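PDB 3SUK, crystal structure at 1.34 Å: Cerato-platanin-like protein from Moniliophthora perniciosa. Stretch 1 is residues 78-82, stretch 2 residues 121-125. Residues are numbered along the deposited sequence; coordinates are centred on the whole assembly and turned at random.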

# COMPACT_ATOMS: atom_id res chain seq x y z
N ILE A 78 8.21 6.70 -0.14
CA ILE A 78 7.63 6.16 1.08
C ILE A 78 7.79 4.65 1.07
O ILE A 78 7.95 4.05 0.05
N ASN A 79 7.75 4.10 2.27
CA ASN A 79 7.64 2.69 2.47
C ASN A 79 6.21 2.29 2.83
O ASN A 79 5.57 2.91 3.62
N LEU A 80 5.72 1.27 2.15
CA LEU A 80 4.31 0.95 2.14
C LEU A 80 4.09 -0.55 2.26
O LEU A 80 4.77 -1.30 1.65
N VAL A 81 3.08 -0.95 3.02
CA VAL A 81 2.74 -2.37 3.16
C VAL A 81 1.54 -2.70 2.31
O VAL A 81 0.55 -2.08 2.39
N ALA A 82 1.68 -3.76 1.54
CA ALA A 82 0.57 -4.27 0.74
C ALA A 82 -0.24 -5.29 1.52
O ALA A 82 0.29 -6.20 2.03
N SER A 121 11.03 -6.11 7.34
CA SER A 121 11.40 -5.36 8.55
C SER A 121 11.44 -3.85 8.34
O SER A 121 11.21 -3.13 9.26
N VAL A 122 11.68 -3.41 7.11
CA VAL A 122 11.69 -1.96 6.82
C VAL A 122 10.34 -1.31 7.16
O VAL A 122 10.27 -0.21 7.58
N CYS A 123 9.27 -2.08 6.99
CA CYS A 123 7.93 -1.65 7.31
C CYS A 123 7.45 -2.12 8.67
O CYS A 123 6.34 -1.97 8.98
N GLY A 124 8.33 -2.72 9.45
CA GLY A 124 7.99 -3.20 10.77
C GLY A 124 7.34 -4.59 10.78
O GLY A 124 6.71 -4.95 11.75
N LEU A 125 7.49 -5.34 9.70
CA LEU A 125 6.90 -6.69 9.60
C LEU A 125 7.95 -7.83 9.67
O LEU A 125 9.10 -7.53 9.69
OXT LEU A 125 7.60 -9.01 9.70

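The strand of stretch 1 meets the chain's C-terminal tail without a single direct hydrogen bond between the two; side-chain packing and one bridging water hold the contact, which buries 242 Å² in total. The alternation of a β-strand sets the rule: Asn 79 and Val 81 direct their CA-to-CB bonds toward the tail, while Leu 80 between them points away.

Ile 78, chi1 p and chi2 t, is buried but lies out of reach of the tail. Asn 79 is the polar end of the contact. With chi1 in m, it brings ND2 to 3.3 Å from CG1 of Val 122, whose own chi1 is t, and its CB lies 4.1 Å from SG of Cys 123. The amide also finds an indirect polar partner: water 1 accepts from ND2 of Asn 79 at 3.0 Å and donates to the backbone O of Val 122 at 2.9 Å. OD1 is hydrogen-bonded elsewhere in the structure, so the oxygen and the nitrogen of the amide each have at least one polar partner.

Leu 80, chi1 t, contributes backbone instead: its O sits 3.7 Å from SG of Cys 123. That cysteine, chi1 m and pointing toward the strand, is also bonded covalently to a group elsewhere in the structure, so a side chain tethered at its sulfur packs here.

Val 81, chi1 t, forms the apolar end. CG2 presses to 3.4 Å from CB of Cys 123, and both methyls meet Leu 125, CG1 at 4.1 Å from its CD2 and CG2 at 4.1 Å from its CD1. Leu 125 is the C-terminal residue, and its chi1 of -95° falls between wells. Ala 82 is beyond reach.

Gly 124 lets the tail turn between these two partners: its positive phi would jam a CB against the preceding carbonyl, and its N donates to O of Ser 121 at 2.9 Å.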

# COMPACT_ATOMS: atom_id res chain seq x y z
CB ILE A 78 6.12 6.51 1.24
CG1 ILE A 78 5.31 5.90 0.08
CG2 ILE A 78 5.92 8.00 1.34
CD1 ILE A 78 3.79 6.00 0.26
CB ASN A 79 8.60 2.23 3.57
CG ASN A 79 10.07 2.55 3.26
OD1 ASN A 79 10.49 2.57 2.16
ND2 ASN A 79 10.79 2.87 4.28
CB LEU A 80 3.68 1.49 0.84
CG LEU A 80 2.16 1.22 0.74
CD1 LEU A 80 1.42 2.47 0.25
CD2 LEU A 80 1.88 0.06 -0.25
CB VAL A 81 2.43 -2.76 4.65
CG1 VAL A 81 1.99 -4.24 4.77
CG2 VAL A 81 3.70 -2.50 5.52
CB ALA A 82 1.12 -4.82 -0.58
CB SER A 121 12.74 -5.87 9.11
OG SER A 121 13.75 -5.68 8.20
CB VAL A 122 12.12 -1.65 5.35
CG1 VAL A 122 12.02 -0.10 5.03
CG2 VAL A 122 13.54 -2.16 5.08
CB CYS A 123 6.97 -2.26 6.30
SG CYS A 123 6.99 -1.44 4.63
CB LEU A 125 6.07 -6.82 8.30
CG LEU A 125 4.59 -6.54 8.46
CD1 LEU A 125 4.40 -5.08 8.66
CD2 LEU A 125 3.83 -6.98 7.21
O HOH W 1 9.56 2.56 7.02